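Local coordinates for 457aa long hypothetical protein (Pyrococcus horikoshii, PDB 2CSU), which is of unknown function but joins a Rossmann-type CoA-binding domain to two flavodoxin-like domains of the kind found in succinyl-CoA ligases, at residues Asp66-Val71 with Ile82-Lys87; Arg75-Thr80 with Ile94-Phe99; Ala163-Lys168 with Ile174-Phe179; Glu192-Leu197 with Ile206-Glu211; Leu271-Ile276 with Leu280-Ala285. All coordinates share one frame; numbering follows the deposited sequence.

Contact 1 of 5, residues Asp66-Val71 with Ile82-Lys87; sequences DLAIIV and IQCGEK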
# COMPACT_ATOMS: atom_id res chain seq x y z
N ASP A 66 31.01 -10.42 -23.35
CA ASP A 66 31.02 -11.23 -22.13
C ASP A 66 29.60 -11.51 -21.62
O ASP A 66 29.39 -12.24 -20.66
CB ASP A 66 31.88 -10.55 -21.06
CG ASP A 66 31.36 -9.15 -20.75
OD1 ASP A 66 30.73 -8.56 -21.63
OD2 ASP A 66 31.63 -8.65 -19.66
N LEU A 67 28.61 -10.87 -22.27
CA LEU A 67 27.22 -11.13 -21.91
C LEU A 67 26.31 -11.12 -23.14
O LEU A 67 26.38 -10.22 -23.97
CB LEU A 67 26.76 -10.06 -20.93
CG LEU A 67 25.26 -10.13 -20.65
CD1 LEU A 67 24.86 -11.43 -19.96
CD2 LEU A 67 24.77 -9.00 -19.74
N ALA A 68 25.44 -12.11 -23.20
CA ALA A 68 24.49 -12.20 -24.29
C ALA A 68 23.10 -12.49 -23.76
O ALA A 68 22.95 -13.22 -22.79
CB ALA A 68 24.90 -13.29 -25.28
N ILE A 69 22.10 -11.90 -24.39
CA ILE A 69 20.73 -12.12 -24.01
C ILE A 69 20.09 -12.87 -25.17
O ILE A 69 20.06 -12.37 -26.30
CB ILE A 69 19.95 -10.82 -23.80
CG1 ILE A 69 20.76 -9.82 -22.95
CG2 ILE A 69 18.59 -11.14 -23.19
CD1 ILE A 69 21.31 -10.38 -21.65
N ILE A 70 19.60 -14.08 -24.90
CA ILE A 70 18.98 -14.85 -25.95
C ILE A 70 17.47 -14.68 -25.85
O ILE A 70 16.84 -15.12 -24.89
CB ILE A 70 19.40 -16.32 -25.86
CG1 ILE A 70 20.92 -16.40 -26.05
CG2 ILE A 70 18.67 -17.13 -26.91
CD1 ILE A 70 21.50 -17.83 -26.10
N VAL A 71 16.92 -14.01 -26.86
CA VAL A 71 15.50 -13.73 -26.92
C VAL A 71 14.95 -14.07 -28.30
O VAL A 71 14.19 -13.33 -28.91
CB VAL A 71 15.27 -12.26 -26.58
CG1 VAL A 71 15.87 -11.37 -27.68
CG2 VAL A 71 13.78 -11.98 -26.46
N ILE A 82 25.43 -22.22 -28.56
CA ILE A 82 26.71 -22.74 -29.03
C ILE A 82 27.52 -21.61 -29.68
O ILE A 82 28.73 -21.51 -29.46
CB ILE A 82 26.51 -23.91 -30.04
CG1 ILE A 82 25.85 -25.09 -29.31
CG2 ILE A 82 27.86 -24.34 -30.67
CD1 ILE A 82 25.60 -26.32 -30.18
N GLN A 83 26.86 -20.77 -30.47
CA GLN A 83 27.58 -19.65 -31.08
C GLN A 83 28.19 -18.80 -29.96
O GLN A 83 29.37 -18.46 -30.01
CB GLN A 83 26.62 -18.82 -31.94
CG GLN A 83 26.39 -19.41 -33.36
CD GLN A 83 25.37 -18.61 -34.16
OE1 GLN A 83 25.47 -17.39 -34.27
NE2 GLN A 83 24.40 -19.30 -34.74
N CYS A 84 27.41 -18.46 -28.93
CA CYS A 84 27.94 -17.67 -27.84
C CYS A 84 29.17 -18.39 -27.29
O CYS A 84 30.18 -17.77 -26.96
CB CYS A 84 26.90 -17.50 -26.74
SG CYS A 84 25.51 -16.43 -27.17
N GLY A 85 29.07 -19.72 -27.20
CA GLY A 85 30.18 -20.51 -26.70
C GLY A 85 31.47 -20.31 -27.48
O GLY A 85 32.53 -20.06 -26.89
N GLU A 86 31.39 -20.41 -28.80
CA GLU A 86 32.57 -20.26 -29.64
C GLU A 86 33.10 -18.82 -29.56
O GLU A 86 34.31 -18.57 -29.62
CB GLU A 86 32.22 -20.61 -31.09
CG GLU A 86 31.38 -21.88 -31.22
CD GLU A 86 30.96 -22.18 -32.66
OE1 GLU A 86 30.60 -21.23 -33.39
OE2 GLU A 86 30.99 -23.37 -33.06
N LYS A 87 32.17 -17.88 -29.39
CA LYS A 87 32.50 -16.45 -29.34
C LYS A 87 33.23 -16.07 -28.05
O LYS A 87 33.90 -15.05 -27.95
CB LYS A 87 31.20 -15.65 -29.45
CG LYS A 87 31.44 -14.15 -29.33
CD LYS A 87 32.44 -13.63 -30.37
CE LYS A 87 32.51 -12.10 -30.41
NZ LYS A 87 33.59 -11.67 -31.29
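The sulfur of Cys84 is the atom on which two side chains of strand 67-70 converge: SG lies 3.7 Å from CB of Ala68 and, less closely, 4.4 Å from CD1 of Ile70. Ala68 and Ile70 are two positions apart on the strand and both turn their CB toward the helix; of the isoleucine, it is the outermost methyl that meets SG. With chi1 at -70°, SG stands opposite the carbonyl carbon of Cys84 and projects from the helix to the sheet. The helical turn that carries it is held by regular bonds, among them Lys87 N to Gln83 O at 2.9 Å. Strand 67-70 and helix 74-87 are the first two elements of a beta-alpha-beta unit in the Rossmann-type CoA-binding domain, whose third element, strand 91-94, runs parallel beside the first. CA of Ala68 is 7.4 Å from CA of Cys84, consistent with the small side chains between them. Strand 10-14, next to 67-70 in the parallel sheet, also takes part, Ala12 touching Ala68 and Ile14 touching Cys84. At the start of the strand, the carboxylate of Asp66 accepts hydrogen bonds from the backbone N of Gly10 (OD1) and of Lys9 (OD2).

Contact 2 of 5, residues Arg75-Thr80 with Ile94-Phe99; sequences RFVKDT and IITAGF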
# COMPACT_ATOMS: atom_id res chain seq x y z
N ARG A 75 13.30 -22.87 -31.06
CA ARG A 75 14.08 -23.81 -31.86
C ARG A 75 15.48 -23.28 -32.20
O ARG A 75 16.37 -24.02 -32.62
CB ARG A 75 13.30 -24.11 -33.15
CG ARG A 75 13.19 -22.88 -34.05
CD ARG A 75 12.35 -23.16 -35.30
NE ARG A 75 12.30 -21.97 -36.16
CZ ARG A 75 11.36 -21.05 -35.90
NH1 ARG A 75 10.53 -21.23 -34.88
NH2 ARG A 75 11.26 -19.96 -36.66
N PHE A 76 15.76 -22.01 -31.96
CA PHE A 76 17.09 -21.48 -32.24
C PHE A 76 18.00 -21.32 -31.02
O PHE A 76 19.20 -21.10 -31.17
CB PHE A 76 17.00 -20.11 -32.93
CG PHE A 76 16.25 -20.13 -34.23
CD1 PHE A 76 16.65 -20.96 -35.27
CD2 PHE A 76 15.15 -19.31 -34.42
CE1 PHE A 76 15.95 -20.99 -36.48
CE2 PHE A 76 14.45 -19.32 -35.62
CZ PHE A 76 14.85 -20.17 -36.66
N VAL A 77 17.45 -21.44 -29.82
CA VAL A 77 18.23 -21.25 -28.61
C VAL A 77 19.49 -22.11 -28.46
O VAL A 77 20.53 -21.63 -28.01
CB VAL A 77 17.34 -21.41 -27.35
CG1 VAL A 77 18.18 -21.28 -26.07
CG2 VAL A 77 16.24 -20.37 -27.38
N LYS A 78 19.42 -23.37 -28.87
CA LYS A 78 20.54 -24.30 -28.86
C LYS A 78 21.75 -23.75 -29.62
O LYS A 78 22.82 -23.54 -29.08
CB LYS A 78 20.09 -25.62 -29.49
CG LYS A 78 20.55 -26.83 -28.68
CD LYS A 78 20.78 -28.07 -29.55
CE LYS A 78 19.61 -29.05 -29.50
NZ LYS A 78 20.10 -30.41 -29.31
N ASP A 79 21.49 -23.60 -30.91
CA ASP A 79 22.54 -23.14 -31.81
C ASP A 79 23.05 -21.74 -31.44
O ASP A 79 24.22 -21.43 -31.65
CB ASP A 79 22.05 -23.14 -33.25
CG ASP A 79 23.14 -22.76 -34.23
OD1 ASP A 79 24.21 -23.41 -34.20
OD2 ASP A 79 22.92 -21.82 -35.03
N THR A 80 22.17 -20.89 -30.92
CA THR A 80 22.59 -19.55 -30.53
C THR A 80 23.50 -19.68 -29.31
O THR A 80 24.51 -18.99 -29.20
CB THR A 80 21.38 -18.65 -30.18
OG1 THR A 80 20.55 -19.29 -29.20
CG2 THR A 80 20.56 -18.37 -31.43
N ILE A 94 18.83 -16.28 -20.90
CA ILE A 94 17.91 -16.85 -21.88
C ILE A 94 16.50 -16.44 -21.47
O ILE A 94 15.94 -16.97 -20.51
CB ILE A 94 17.99 -18.41 -21.91
CG1 ILE A 94 19.39 -18.85 -22.34
CG2 ILE A 94 16.95 -18.98 -22.89
CD1 ILE A 94 19.59 -20.35 -22.32
N ILE A 95 15.94 -15.49 -22.21
CA ILE A 95 14.61 -14.99 -21.93
C ILE A 95 13.58 -15.99 -22.42
O ILE A 95 12.56 -16.22 -21.77
CB ILE A 95 14.38 -13.63 -22.62
CG1 ILE A 95 15.19 -12.55 -21.92
CG2 ILE A 95 12.90 -13.29 -22.64
CD1 ILE A 95 14.79 -12.33 -20.47
N THR A 96 13.86 -16.58 -23.56
CA THR A 96 12.96 -17.54 -24.19
C THR A 96 12.44 -18.68 -23.30
O THR A 96 13.18 -19.29 -22.52
CB THR A 96 13.63 -18.14 -25.41
OG1 THR A 96 14.13 -17.07 -26.21
CG2 THR A 96 12.62 -18.98 -26.23
N ALA A 97 11.16 -18.96 -23.46
CA ALA A 97 10.46 -20.04 -22.77
C ALA A 97 10.29 -21.26 -23.68
O ALA A 97 10.73 -21.29 -24.82
CB ALA A 97 9.10 -19.52 -22.32
N GLY A 98 9.66 -22.30 -23.11
CA GLY A 98 9.41 -23.51 -23.89
C GLY A 98 10.33 -24.65 -23.45
O GLY A 98 10.54 -25.63 -24.16
N PHE A 99 10.90 -24.49 -22.24
CA PHE A 99 11.82 -25.50 -21.74
C PHE A 99 11.25 -26.29 -20.55
O PHE A 99 10.18 -26.89 -20.61
CB PHE A 99 13.15 -24.82 -21.38
CG PHE A 99 13.80 -24.30 -22.63
CD1 PHE A 99 14.52 -25.16 -23.45
CD2 PHE A 99 13.67 -22.96 -22.98
CE1 PHE A 99 15.10 -24.69 -24.62
CE2 PHE A 99 14.26 -22.49 -24.15
CZ PHE A 99 14.98 -23.35 -24.98
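Val77 supplies more than half of the surface buried here, and its forked side chain is met from three directions. The ring of Phe99 comes from the opposite direction to the valine and presents its edge: CB of Val77 lies near the ring plane, 3.9 Å from CZ of Phe99. CZ thus rests against the branch point, 4.0 Å from each of CG1 and CG2 of Val77. The two methyls then part. CG1 of Val77, opposite its own backbone N at chi1 177°, meets both methyls of Ile94, CG2 and CD1, at 4.1 Å. CG2 of Val77 runs past Thr96 in the opposite sense, with CB and CG2 of Thr96 at 4.0 Å and OG1 barely farther off; OG1 is itself hydrogen-bonded to the backbone O of Val72. On the ring of Phe99 the carbonyl O of Thr96 lies at the edge, in plane, where the loop folds back on itself. The contact sets the first turn of helix 74-87 on the end of strand 91-94 of the Rossmann-type sheet and the loop after it. Ile70 of strand 67-70 flanks Val77, while helix 104-120 covers Ile94 and Phe99 through Leu113.

Contact 3 of 5, residues Ala163-Lys168 with Ile174-Phe179; sequences AGIVYK and IGFSKF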
# COMPACT_ATOMS: atom_id res chain seq x y z
N ALA A 163 7.96 -8.23 -12.31
CA ALA A 163 7.52 -7.03 -13.01
C ALA A 163 6.53 -6.20 -12.18
O ALA A 163 6.64 -4.98 -12.07
CB ALA A 163 6.88 -7.40 -14.34
N GLY A 164 5.55 -6.88 -11.59
CA GLY A 164 4.55 -6.20 -10.80
C GLY A 164 5.13 -5.46 -9.61
O GLY A 164 4.63 -4.40 -9.22
N ILE A 165 6.16 -6.03 -9.01
CA ILE A 165 6.80 -5.42 -7.87
C ILE A 165 7.62 -4.21 -8.35
O ILE A 165 7.61 -3.17 -7.72
CB ILE A 165 7.67 -6.48 -7.10
CG1 ILE A 165 6.72 -7.40 -6.31
CG2 ILE A 165 8.65 -5.81 -6.14
CD1 ILE A 165 7.39 -8.57 -5.62
N VAL A 166 8.29 -4.35 -9.49
CA VAL A 166 9.05 -3.24 -10.03
C VAL A 166 8.11 -2.05 -10.24
O VAL A 166 8.42 -0.93 -9.83
CB VAL A 166 9.72 -3.64 -11.37
CG1 VAL A 166 10.28 -2.41 -12.08
CG2 VAL A 166 10.85 -4.62 -11.10
N TYR A 167 6.95 -2.29 -10.84
CA TYR A 167 5.99 -1.20 -11.05
C TYR A 167 5.53 -0.66 -9.72
O TYR A 167 5.31 0.54 -9.58
CB TYR A 167 4.76 -1.67 -11.84
CG TYR A 167 5.10 -2.39 -13.13
CD1 TYR A 167 6.31 -2.16 -13.78
CD2 TYR A 167 4.21 -3.31 -13.69
CE1 TYR A 167 6.64 -2.82 -14.95
CE2 TYR A 167 4.53 -3.98 -14.86
CZ TYR A 167 5.74 -3.73 -15.48
OH TYR A 167 6.08 -4.40 -16.63
N LYS A 168 5.36 -1.55 -8.75
CA LYS A 168 4.92 -1.15 -7.43
C LYS A 168 5.90 -0.18 -6.81
O LYS A 168 5.53 0.93 -6.44
CB LYS A 168 4.77 -2.37 -6.53
CG LYS A 168 4.24 -2.04 -5.12
CD LYS A 168 4.04 -3.30 -4.29
CE LYS A 168 3.06 -3.08 -3.14
NZ LYS A 168 3.52 -2.15 -2.08
N ILE A 174 10.69 3.46 -4.32
CA ILE A 174 11.72 2.66 -3.70
C ILE A 174 12.36 1.92 -4.86
O ILE A 174 11.68 1.56 -5.81
CB ILE A 174 11.19 1.69 -2.59
CG1 ILE A 174 9.93 0.96 -3.04
CG2 ILE A 174 10.87 2.51 -1.34
CD1 ILE A 174 9.11 0.36 -1.87
N GLY A 175 13.67 1.74 -4.81
CA GLY A 175 14.34 1.07 -5.91
C GLY A 175 15.19 -0.11 -5.49
O GLY A 175 15.28 -0.47 -4.32
N PHE A 176 15.82 -0.72 -6.48
CA PHE A 176 16.67 -1.87 -6.25
C PHE A 176 18.03 -1.58 -6.82
O PHE A 176 18.16 -0.81 -7.78
CB PHE A 176 16.10 -3.09 -6.98
CG PHE A 176 14.72 -3.48 -6.53
CD1 PHE A 176 14.50 -3.94 -5.24
CD2 PHE A 176 13.65 -3.44 -7.42
CE1 PHE A 176 13.23 -4.37 -4.84
CE2 PHE A 176 12.39 -3.86 -7.04
CZ PHE A 176 12.17 -4.33 -5.75
N SER A 177 19.05 -2.19 -6.24
CA SER A 177 20.40 -2.05 -6.75
C SER A 177 20.45 -3.00 -7.94
O SER A 177 20.79 -2.62 -9.06
CB SER A 177 21.41 -2.48 -5.68
OG SER A 177 20.93 -3.61 -4.96
N LYS A 178 20.07 -4.25 -7.70
CA LYS A 178 20.06 -5.25 -8.76
C LYS A 178 18.77 -6.05 -8.75
O LYS A 178 18.12 -6.17 -7.72
CB LYS A 178 21.24 -6.21 -8.62
CG LYS A 178 22.58 -5.54 -8.48
CD LYS A 178 23.70 -6.57 -8.42
CE LYS A 178 25.05 -5.94 -8.70
NZ LYS A 178 25.58 -5.12 -7.58
N PHE A 179 18.40 -6.55 -9.92
CA PHE A 179 17.20 -7.35 -10.11
C PHE A 179 17.49 -8.60 -10.93
O PHE A 179 18.09 -8.56 -12.00
CB PHE A 179 16.14 -6.49 -10.81
CG PHE A 179 14.97 -7.34 -11.21
CD1 PHE A 179 13.94 -7.55 -10.30
CD2 PHE A 179 14.91 -7.89 -12.48
CE1 PHE A 179 12.84 -8.32 -10.67
CE2 PHE A 179 13.80 -8.65 -12.84
CZ PHE A 179 12.77 -8.87 -11.94
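The ring of Phe176 meets Ile165 by its edge: CG2 of Ile165 lies near the ring plane, 3.8 Å from CZ of Phe176, and the two side chains cross at about a right angle. A second aromatic ring, that of Phe154 on strand 152-156, meets Phe176 with the planes about 25° apart. Phe179, further along the strand, has no such edge contact with the helix; CG2 of Val166 comes obliquely to its ring, 4.2 Å from CE1 of Phe179. The same CG2 of Val166 is also 4.4 Å from CE2 of Phe176, likewise at a slant, so one methyl touches both rings. In Ile165 a chi1 of -75° puts CG2 anti to the backbone N, at the edge of Phe176, and CG1 anti to the carbonyl carbon, against Ile276.

Helix 159-171 and strand 175-181 are the second and third elements of a beta-alpha-beta unit in the flavodoxin-like domain, whose first strand, 152-156, pairs in parallel with 175-181. Phe176 and Phe179 are three positions apart and would point to opposite sides of a regular strand. At Ser177, however, the backbone departs from extended angles (psi -53°), and both rings therefore face the helix. Asp203 hydrogen-bonds OG of Ser177 through OD1 and makes a salt bridge with NZ of Lys178 through OD2. From the helix, Tyr167 packs against Val415 of the second subunit.

Contact 4 of 5, residues Glu192-Leu197 with Ile206-Glu211; sequences ELMEYL and IALYIE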
# COMPACT_ATOMS: atom_id res chain seq x y z
N GLU A 192 24.37 -19.33 -5.60
CA GLU A 192 25.46 -18.72 -6.31
C GLU A 192 25.27 -17.21 -6.34
O GLU A 192 26.25 -16.46 -6.26
CB GLU A 192 25.55 -19.28 -7.73
CG GLU A 192 26.32 -20.61 -7.81
CD GLU A 192 25.76 -21.55 -8.86
OE1 GLU A 192 25.59 -21.13 -10.02
OE2 GLU A 192 25.48 -22.73 -8.52
N LEU A 193 24.03 -16.76 -6.45
CA LEU A 193 23.76 -15.34 -6.48
C LEU A 193 24.02 -14.71 -5.11
O LEU A 193 24.59 -13.63 -5.03
CB LEU A 193 22.33 -15.08 -6.93
CG LEU A 193 22.11 -15.24 -8.44
CD1 LEU A 193 20.63 -15.02 -8.73
CD2 LEU A 193 22.97 -14.22 -9.21
N MSE A 194 23.63 -15.40 -4.05
CA MSE A 194 23.85 -14.90 -2.70
C MSE A 194 25.34 -14.85 -2.41
O MSE A 194 25.80 -13.98 -1.68
CB MSE A 194 23.15 -15.78 -1.65
CG MSE A 194 21.66 -15.52 -1.50
SE MSE A 194 20.77 -16.70 -0.41
CE MSE A 194 21.30 -18.04 -1.03
N GLU A 195 26.10 -15.79 -2.97
CA GLU A 195 27.54 -15.78 -2.74
C GLU A 195 28.13 -14.52 -3.38
O GLU A 195 28.93 -13.82 -2.77
CB GLU A 195 28.22 -17.03 -3.32
CG GLU A 195 28.04 -18.29 -2.45
CD GLU A 195 28.65 -19.54 -3.08
OE1 GLU A 195 28.37 -19.82 -4.27
OE2 GLU A 195 29.39 -20.26 -2.38
N TYR A 196 27.74 -14.24 -4.61
CA TYR A 196 28.26 -13.05 -5.28
C TYR A 196 27.83 -11.74 -4.60
O TYR A 196 28.66 -10.85 -4.38
CB TYR A 196 27.81 -13.06 -6.74
CG TYR A 196 27.86 -11.71 -7.41
CD1 TYR A 196 29.08 -11.17 -7.83
CD2 TYR A 196 26.69 -10.98 -7.62
CE1 TYR A 196 29.12 -9.93 -8.47
CE2 TYR A 196 26.73 -9.74 -8.25
CZ TYR A 196 27.94 -9.22 -8.67
OH TYR A 196 27.98 -7.99 -9.27
N LEU A 197 26.55 -11.63 -4.28
CA LEU A 197 25.99 -10.44 -3.66
C LEU A 197 26.52 -10.18 -2.25
O LEU A 197 26.45 -9.06 -1.75
CB LEU A 197 24.46 -10.54 -3.63
CG LEU A 197 23.74 -10.43 -4.97
CD1 LEU A 197 22.28 -10.84 -4.82
CD2 LEU A 197 23.84 -8.99 -5.48
N ILE A 206 19.45 -8.37 0.56
CA ILE A 206 18.93 -9.25 -0.49
C ILE A 206 17.49 -9.67 -0.20
O ILE A 206 17.16 -10.16 0.87
CB ILE A 206 19.83 -10.48 -0.57
CG1 ILE A 206 21.30 -10.06 -0.70
CG2 ILE A 206 19.46 -11.31 -1.82
CD1 ILE A 206 22.26 -11.22 -0.43
N ALA A 207 16.60 -9.44 -1.16
CA ALA A 207 15.20 -9.80 -1.01
C ALA A 207 14.99 -10.98 -1.93
O ALA A 207 15.48 -10.99 -3.06
CB ALA A 207 14.31 -8.63 -1.42
N LEU A 208 14.27 -12.00 -1.45
CA LEU A 208 14.04 -13.18 -2.26
C LEU A 208 12.57 -13.57 -2.36
O LEU A 208 11.85 -13.52 -1.38
CB LEU A 208 14.80 -14.39 -1.69
CG LEU A 208 16.33 -14.44 -1.54
CD1 LEU A 208 16.72 -15.76 -0.88
CD2 LEU A 208 17.00 -14.32 -2.90
N TYR A 209 12.13 -13.92 -3.57
CA TYR A 209 10.77 -14.43 -3.74
C TYR A 209 11.03 -15.87 -4.15
O TYR A 209 11.39 -16.14 -5.30
CB TYR A 209 9.98 -13.75 -4.85
CG TYR A 209 8.65 -14.48 -5.06
CD1 TYR A 209 7.63 -14.36 -4.12
CD2 TYR A 209 8.46 -15.33 -6.14
CE1 TYR A 209 6.43 -15.06 -4.25
CE2 TYR A 209 7.26 -16.06 -6.29
CZ TYR A 209 6.25 -15.91 -5.33
OH TYR A 209 5.06 -16.60 -5.43
N ILE A 210 10.85 -16.79 -3.21
CA ILE A 210 11.11 -18.20 -3.46
C ILE A 210 9.89 -19.08 -3.65
O ILE A 210 8.93 -19.01 -2.89
CB ILE A 210 11.92 -18.82 -2.30
CG1 ILE A 210 13.22 -18.05 -2.07
CG2 ILE A 210 12.19 -20.29 -2.59
CD1 ILE A 210 13.84 -18.29 -0.72
N GLU A 211 9.95 -19.90 -4.69
CA GLU A 211 8.90 -20.86 -4.96
C GLU A 211 9.51 -22.17 -4.48
O GLU A 211 8.83 -23.01 -3.91
CB GLU A 211 8.58 -20.89 -6.45
CG GLU A 211 7.58 -19.81 -6.84
CD GLU A 211 7.30 -19.77 -8.33
OE1 GLU A 211 7.64 -20.74 -9.03
OE2 GLU A 211 6.73 -18.76 -8.79
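Met194 and Leu197 of helix 190-197 pack on Ile206 and Leu208 of strand 205-210, in the alpha/beta layering of the flavodoxin-like domain. The short helix and the strand run almost antiparallel, at 169°, with their axes 10.8 Å apart; the loop after the helix returns the chain to the sheet in the opposite direction. Near the start of the helix, Glu192 makes salt bridges through OE1 with NH2 of Arg123 and through OE2 with NZ of Lys218. Leu193 turns its CB toward the sheet but packs on Ile155 of the neighbouring strand. Met194, present as selenomethionine, carries the first contact: its chain is extended to SE and then bent at the last torsion (chi3 -50°). SE comes to 4.2 Å from CD1 of Leu208, the two side chains crossing at about a right angle, and CG of Met194 stays a looser 4.5 Å from CD1 of Ile206. Tyr196 points elsewhere, with its ring meeting that of Phe6 and its OH hydrogen-bonded to OD1 of Asp3. One residue on, Leu197 reaches Ile206 twice: its CB is 3.9 Å from CD1 of Ile206, and its CD1 is 4.1 Å from CG2 of Ile206.

Contact 5 of 5, residues Leu271-Ile276 with Leu280-Ala285; sequences LVANTI and LSMARA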
# COMPACT_ATOMS: atom_id res chain seq x y z
N LEU A 271 15.65 -13.79 7.29
CA LEU A 271 14.46 -13.16 7.83
C LEU A 271 13.31 -13.49 6.90
O LEU A 271 13.46 -13.46 5.68
CB LEU A 271 14.67 -11.64 7.95
CG LEU A 271 16.04 -11.24 8.51
CD1 LEU A 271 16.18 -9.73 8.57
CD2 LEU A 271 16.23 -11.86 9.89
N VAL A 272 12.16 -13.81 7.47
CA VAL A 272 11.02 -14.17 6.66
C VAL A 272 9.95 -13.10 6.58
O VAL A 272 9.62 -12.45 7.56
CB VAL A 272 10.37 -15.50 7.17
CG1 VAL A 272 9.05 -15.76 6.45
CG2 VAL A 272 11.33 -16.67 6.96
N ALA A 273 9.41 -12.92 5.38
CA ALA A 273 8.35 -11.96 5.15
C ALA A 273 7.16 -12.79 4.70
O ALA A 273 7.34 -13.83 4.07
CB ALA A 273 8.76 -10.96 4.04
N ASN A 274 5.95 -12.36 5.04
CA ASN A 274 4.77 -13.11 4.63
C ASN A 274 4.00 -12.38 3.55
O ASN A 274 3.02 -12.92 3.04
CB ASN A 274 3.87 -13.37 5.83
CG ASN A 274 4.65 -13.88 7.02
OD1 ASN A 274 5.28 -14.95 6.96
ND2 ASN A 274 4.63 -13.12 8.11
N THR A 275 4.42 -11.16 3.21
CA THR A 275 3.79 -10.40 2.14
C THR A 275 4.85 -9.64 1.35
O THR A 275 6.00 -9.50 1.78
CB THR A 275 2.76 -9.35 2.64
OG1 THR A 275 3.46 -8.25 3.23
CG2 THR A 275 1.78 -9.95 3.65
N ILE A 276 4.45 -9.15 0.18
CA ILE A 276 5.32 -8.38 -0.68
C ILE A 276 5.81 -7.19 0.12
O ILE A 276 7.02 -7.00 0.30
CB ILE A 276 4.54 -7.92 -1.94
CG1 ILE A 276 4.25 -9.13 -2.82
CG2 ILE A 276 5.34 -6.88 -2.74
CD1 ILE A 276 3.14 -8.89 -3.88
N LEU A 280 9.70 -6.05 1.12
CA LEU A 280 10.27 -4.78 0.70
C LEU A 280 10.56 -3.86 1.88
O LEU A 280 11.60 -3.21 1.91
CB LEU A 280 9.31 -4.06 -0.25
CG LEU A 280 9.04 -4.74 -1.60
CD1 LEU A 280 7.87 -4.06 -2.27
CD2 LEU A 280 10.29 -4.67 -2.47
N SER A 281 9.63 -3.80 2.83
CA SER A 281 9.79 -2.93 3.98
C SER A 281 10.97 -3.36 4.83
O SER A 281 11.73 -2.52 5.34
CB SER A 281 8.51 -2.92 4.83
OG SER A 281 7.36 -2.61 4.06
N MSE A 282 11.14 -4.68 4.97
CA MSE A 282 12.19 -5.21 5.82
C MSE A 282 13.57 -5.07 5.17
O MSE A 282 14.59 -4.93 5.83
CB MSE A 282 11.90 -6.68 6.08
CG MSE A 282 10.82 -6.89 7.15
SE MSE A 282 10.27 -8.60 7.24
CE MSE A 282 11.88 -9.36 7.47
N ALA A 283 13.58 -5.16 3.83
CA ALA A 283 14.85 -5.21 3.12
C ALA A 283 15.50 -3.83 2.97
O ALA A 283 16.72 -3.67 3.04
CB ALA A 283 14.60 -5.82 1.74
N ARG A 284 14.65 -2.82 2.71
CA ARG A 284 15.21 -1.51 2.40
C ARG A 284 15.41 -0.68 3.67
O ARG A 284 15.62 0.53 3.63
CB ARG A 284 14.24 -0.79 1.46
CG ARG A 284 12.95 -0.35 2.17
CD ARG A 284 12.27 0.82 1.46
NE ARG A 284 10.82 0.78 1.67
CZ ARG A 284 10.20 1.94 1.94
NH1 ARG A 284 10.89 3.06 2.01
NH2 ARG A 284 8.88 1.95 2.14
N ALA A 285 15.33 -1.38 4.82
CA ALA A 285 15.57 -0.70 6.09
C ALA A 285 17.05 -0.73 6.46
O ALA A 285 17.50 -0.13 7.43
CB ALA A 285 14.76 -1.40 7.17
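Two torsions of Met282, a selenomethionine, carry its end to strand 271-273: chi1 at -78° sets CG opposite the carbonyl carbon, and after an extended middle chi3 at 54° folds the terminal methyl over. CE then lies 3.6 Å from CB of Leu271 and 3.8 Å from the backbone O of Val272, while SE is 4.3 Å from CB of Ala273. Leu271 and Ala273 both direct their CB toward the helix, and the selenium end of Met282 spans the pair. The other point of contact lies where the loop enters the helix. The backbone N of Leu280 donates to the O of Ile276 at 3.0 Å, an almost straight bond (168°), which is an i to i+4 link in the first turn of helix 276-283. Beside it the two side chains run in the same direction, CG2 of Ile276 being 3.8 Å from CD1 of Leu280. Thr275 occupies the N-cap position, its OG1 accepting a hydrogen bond from the backbone N of Glu278.

This strand-turn-helix belongs to the flavodoxin-like domain. Strand 271-273 pairs in parallel with strand 232-236, whose Ile233 also touches Met282. Helix 434-450 covers the selenomethionine through Ala443, helix 159-171 flanks Ile276 and Leu280, and Met411 of the second subunit packs on Ile276.

How the contacts relate
From the N terminus, contact 1 closes the connection from strand 67-70 into helix 74-87, and contact 2 brings that helix onto the end of strand 91-94. The two cross, their segments alternating along the chain, and a probable hydrogen bond joins Ile95 N to Ile70 O (2.9 Å). Both lie in the Rossmann-type domain, with centres about 24 to 35 Å from those of the other three. Contacts 3, 4 and 5 follow in series, closing short loops on one mixed sheet. Contact 4 meets contact 3 at Leu197 and Lys178; contact 5 packs on contact 3 through Leu280 and Ile276, and on contact 4 through Ala283. Contacts 3 and 5 also touch the second subunit.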